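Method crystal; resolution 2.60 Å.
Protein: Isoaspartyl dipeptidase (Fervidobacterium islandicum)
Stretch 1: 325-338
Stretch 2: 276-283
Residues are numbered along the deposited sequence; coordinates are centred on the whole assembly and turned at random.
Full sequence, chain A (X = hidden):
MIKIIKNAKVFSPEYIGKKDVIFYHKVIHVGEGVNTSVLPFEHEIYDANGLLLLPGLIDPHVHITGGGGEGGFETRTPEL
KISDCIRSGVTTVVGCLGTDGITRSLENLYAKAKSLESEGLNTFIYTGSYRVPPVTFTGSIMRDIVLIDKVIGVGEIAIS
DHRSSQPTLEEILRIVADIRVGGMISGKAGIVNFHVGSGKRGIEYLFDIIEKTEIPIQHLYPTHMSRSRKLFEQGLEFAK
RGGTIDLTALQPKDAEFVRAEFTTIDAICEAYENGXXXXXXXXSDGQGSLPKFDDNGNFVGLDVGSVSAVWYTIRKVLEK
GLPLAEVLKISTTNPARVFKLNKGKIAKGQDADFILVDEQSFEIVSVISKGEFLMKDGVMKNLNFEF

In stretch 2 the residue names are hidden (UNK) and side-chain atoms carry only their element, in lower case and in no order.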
# COMPACT_ATOMS: atom_id res chain seq x y z
N ALA A 325 -55.60 0.75 0.02
CA ALA A 325 -54.90 2.05 -0.14
C ALA A 325 -53.89 2.27 1.00
O ALA A 325 -52.89 2.98 0.79
CB ALA A 325 -55.88 3.19 -0.21
N GLU A 326 -54.16 1.71 2.16
CA GLU A 326 -53.34 1.90 3.38
C GLU A 326 -52.23 0.84 3.40
O GLU A 326 -51.07 1.22 3.62
CB GLU A 326 -54.23 1.86 4.62
CG GLU A 326 -55.05 3.14 4.81
CD GLU A 326 -54.22 4.38 5.14
OE1 GLU A 326 -54.53 5.47 4.59
OE2 GLU A 326 -53.26 4.26 5.96
N VAL A 327 -52.56 -0.43 3.18
CA VAL A 327 -51.56 -1.53 3.22
C VAL A 327 -50.47 -1.28 2.16
O VAL A 327 -49.33 -1.41 2.48
CB VAL A 327 -52.22 -2.90 3.06
CG1 VAL A 327 -51.22 -4.01 3.25
CG2 VAL A 327 -53.33 -3.06 4.07
N LEU A 328 -50.81 -0.80 0.99
CA LEU A 328 -49.85 -0.63 -0.11
C LEU A 328 -48.71 0.31 0.28
O LEU A 328 -47.69 0.28 -0.40
CB LEU A 328 -50.60 -0.05 -1.30
CG LEU A 328 -51.33 -1.08 -2.14
CD1 LEU A 328 -52.04 -0.37 -3.29
CD2 LEU A 328 -50.36 -2.14 -2.65
N LYS A 329 -48.90 1.14 1.29
CA LYS A 329 -47.89 2.13 1.70
C LYS A 329 -46.58 1.41 2.02
O LYS A 329 -45.54 2.04 1.80
CB LYS A 329 -48.36 2.91 2.93
CG LYS A 329 -49.46 3.91 2.65
CD LYS A 329 -49.93 4.57 3.92
CE LYS A 329 -50.93 5.68 3.68
NZ LYS A 329 -51.07 6.49 4.91
N ILE A 330 -46.64 0.18 2.53
CA ILE A 330 -45.46 -0.55 3.09
C ILE A 330 -44.50 -1.02 1.98
O ILE A 330 -43.35 -1.38 2.29
CB ILE A 330 -45.91 -1.73 3.96
CG1 ILE A 330 -46.65 -2.78 3.16
CG2 ILE A 330 -46.68 -1.25 5.17
CD1 ILE A 330 -47.22 -3.88 4.04
N SER A 331 -44.99 -1.06 0.75
CA SER A 331 -44.30 -1.60 -0.44
C SER A 331 -44.35 -0.59 -1.58
O SER A 331 -43.82 -0.92 -2.62
CB SER A 331 -44.88 -2.92 -0.86
OG SER A 331 -44.68 -3.86 0.18
N THR A 332 -44.86 0.61 -1.37
CA THR A 332 -44.88 1.62 -2.45
C THR A 332 -44.43 2.96 -1.85
O THR A 332 -43.29 3.34 -2.02
CB THR A 332 -46.25 1.61 -3.17
OG1 THR A 332 -47.33 2.07 -2.34
CG2 THR A 332 -46.60 0.24 -3.70
N THR A 333 -45.31 3.66 -1.16
CA THR A 333 -45.04 5.04 -0.70
C THR A 333 -43.85 5.01 0.26
O THR A 333 -43.02 5.89 0.11
CB THR A 333 -46.29 5.63 -0.03
OG1 THR A 333 -47.28 5.47 -1.05
CG2 THR A 333 -46.14 7.07 0.39
N ASN A 334 -43.82 4.10 1.24
CA ASN A 334 -42.85 4.19 2.36
C ASN A 334 -41.42 3.91 1.84
O ASN A 334 -40.51 4.69 2.12
CB ASN A 334 -43.28 3.36 3.57
CG ASN A 334 -44.56 3.85 4.20
OD1 ASN A 334 -45.00 4.97 3.94
ND2 ASN A 334 -45.18 3.02 5.03
N PRO A 335 -41.16 2.82 1.08
CA PRO A 335 -39.83 2.58 0.52
C PRO A 335 -39.39 3.71 -0.42
O PRO A 335 -38.29 4.17 -0.30
CB PRO A 335 -39.97 1.28 -0.27
CG PRO A 335 -41.17 0.60 0.34
CD PRO A 335 -42.08 1.73 0.76
N ALA A 336 -40.31 4.21 -1.26
CA ALA A 336 -40.01 5.36 -2.14
C ALA A 336 -39.54 6.56 -1.31
O ALA A 336 -38.56 7.22 -1.74
CB ALA A 336 -41.19 5.73 -2.98
N ARG A 337 -40.16 6.84 -0.16
CA ARG A 337 -39.77 8.05 0.63
C ARG A 337 -38.39 7.78 1.20
O ARG A 337 -37.55 8.65 1.07
CB ARG A 337 -40.80 8.41 1.69
CG ARG A 337 -40.41 9.53 2.66
CD ARG A 337 -40.58 9.17 4.14
NE ARG A 337 -41.84 8.52 4.31
CZ ARG A 337 -42.06 7.38 4.94
NH1 ARG A 337 -41.12 6.76 5.62
NH2 ARG A 337 -43.28 6.89 4.94
N VAL A 338 -38.15 6.58 1.74
CA VAL A 338 -36.85 6.24 2.39
C VAL A 338 -35.71 6.44 1.39
O VAL A 338 -34.75 7.10 1.76
CB VAL A 338 -36.88 4.82 2.99
CG1 VAL A 338 -35.50 4.43 3.48
CG2 VAL A 338 -37.85 4.72 4.15
N UNK A 276 -48.98 4.74 12.82
CA UNK A 276 -47.55 4.67 12.46
C UNK A 276 -47.30 3.81 11.22
O UNK A 276 -46.14 3.56 10.89
c UNK A 276 -46.85 4.96 14.93
c UNK A 276 -46.80 4.11 13.67
c UNK A 276 -46.19 4.22 16.07
c UNK A 276 -46.20 6.31 14.72
N UNK A 277 -48.33 3.43 10.48
CA UNK A 277 -48.14 2.68 9.23
C UNK A 277 -47.32 3.51 8.22
O UNK A 277 -46.77 2.90 7.30
c UNK A 277 -49.13 -0.16 8.24
c UNK A 277 -49.41 1.17 7.60
c UNK A 277 -49.49 2.27 8.65
c UNK A 277 -50.68 1.09 6.78
N UNK A 278 -47.19 4.81 8.39
CA UNK A 278 -46.37 5.63 7.45
C UNK A 278 -44.88 5.34 7.70
O UNK A 278 -44.05 5.66 6.84
o UNK A 278 -48.60 6.65 6.10
c UNK A 278 -48.05 7.50 6.84
o UNK A 278 -48.54 8.64 7.05
c UNK A 278 -46.73 7.12 7.53
N UNK A 279 -44.54 4.69 8.81
CA UNK A 279 -43.15 4.56 9.26
C UNK A 279 -42.72 3.11 9.08
O UNK A 279 -41.77 2.70 9.70
c UNK A 279 -43.02 5.08 10.70
c UNK A 279 -43.44 6.53 10.80
o UNK A 279 -44.63 6.84 10.68
n UNK A 279 -42.47 7.42 10.96
N UNK A 280 -43.40 2.34 8.25
CA UNK A 280 -43.20 0.87 8.22
C UNK A 280 -42.99 0.46 6.78
O UNK A 280 -43.72 0.95 5.94
c UNK A 280 -44.34 0.31 10.36
c UNK A 280 -44.38 -1.32 8.47
c UNK A 280 -44.39 0.15 8.86
N UNK A 281 -41.95 -0.34 6.53
CA UNK A 281 -41.76 -1.00 5.22
C UNK A 281 -41.75 -2.50 5.50
O UNK A 281 -41.56 -2.87 6.64
c UNK A 281 -40.47 1.00 4.26
o UNK A 281 -39.38 -0.92 5.22
c UNK A 281 -40.51 -0.50 4.46
N UNK A 282 -41.99 -3.30 4.48
CA UNK A 282 -41.63 -4.74 4.50
C UNK A 282 -40.64 -5.06 3.37
O UNK A 282 -40.57 -4.33 2.33
c UNK A 282 -43.67 -5.37 3.13
c UNK A 282 -44.71 -6.44 2.85
c UNK A 282 -43.76 -5.36 5.66
c UNK A 282 -42.91 -5.60 4.43
N UNK A 283 -39.91 -6.16 3.57
CA UNK A 283 -38.91 -6.68 2.60
C UNK A 283 -38.89 -8.22 2.63
O UNK A 283 -39.15 -8.81 3.70
o UNK A 283 -37.05 -6.54 4.13
c UNK A 283 -37.56 -6.08 2.89
O HOH W 1 -47.23 6.84 3.65
O HOH W 2 -41.88 -4.03 0.05

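Position 276 carries four side-chain carbons, forked at the second, and lies out of reach of stretch 1; it is Leu-276, whose O accepts the N-H of position 279 at 2.9 Å and so closes a tight turn.

Position 277 has the same inventory, four carbons forked at the second. Its CA-to-CB bond points sideways, but the tip comes nearer, meeting Glu-326 and Ile-330. This is Leu-277: CD2 lies 3.2 Å from Glu-326 O, and CD1 packs at 4.1 Å against Ile-330 CG2.

At position 278 there are two carbons, the second carrying two oxygens, a carboxylate within reach of a lysine. That is Asp-278, and its OD1 forms a salt bridge with Lys-329 NZ at 2.7 Å. Lys-329 NZ also meets Glu-326 OE2 at 3.3 Å, a weak hydrogen bond within a second salt bridge, so one ammonium serves an acid from each stretch.

Position 279 shows two carbons, the second bearing one oxygen and one nitrogen. The CB points away from stretch 1, and the nitrogen is bonded elsewhere in the structure: Asn-279.

Position 280 holds one carbon carrying two more, a short beta-branched apolar group beside Ile-330. It is Val-280, with CG1 4.0 Å from Ile-330 CG2.

Position 281 has one carbon bearing an oxygen and a carbon, and the terminal carbon rests on Asn-334 and Pro-335. This is Thr-281; its CG2 sits 3.7 Å from Asn-334 CB and 3.9 Å from Pro-335 CD, while its hydroxyl is satisfied elsewhere.

Position 282 has four carbons, forked at the first, with one arm two carbons long, lying against Ile-330 and Ser-331: Ile-282. Its CD1 meets Ile-330 CD1 at 3.8 Å, and its CG1 lies 3.5 Å from Ser-331 OG.

Position 283, one carbon then an oxygen, is Ser-283, and its side chain does not touch stretch 1.

The contact works by letting side chains of stretch 1 read the backbone of stretch 2. Asn-334 ND2 donates to Leu-277 O at 2.8 Å and to Val-280 O at 2.7 Å, bracing the bend that leads into the strand. Arg-337 NH2 reaches a carbonyl between these two, Asp-278 O, in a very short 2.4 Å hydrogen bond. In the reverse direction, Ile-282 N donates to Ile-330 O at 3.2 Å, pinning the strand one residue past the closest CA approach, that of Ile-330 to Thr-281. Ile-330 supplies the apolar hub, touching Leu-277, Val-280 and Ile-282. Water completes the polar pairing: one molecule donates to Asn-334 OD1 at 2.9 Å and weakly to Asp-278 OD1 at 2.8 Å, and another links Ser-331 OG at 2.8 Å to Ile-282 O at 2.6 Å.

Stretch 2 (276-283) LLDNVTIS
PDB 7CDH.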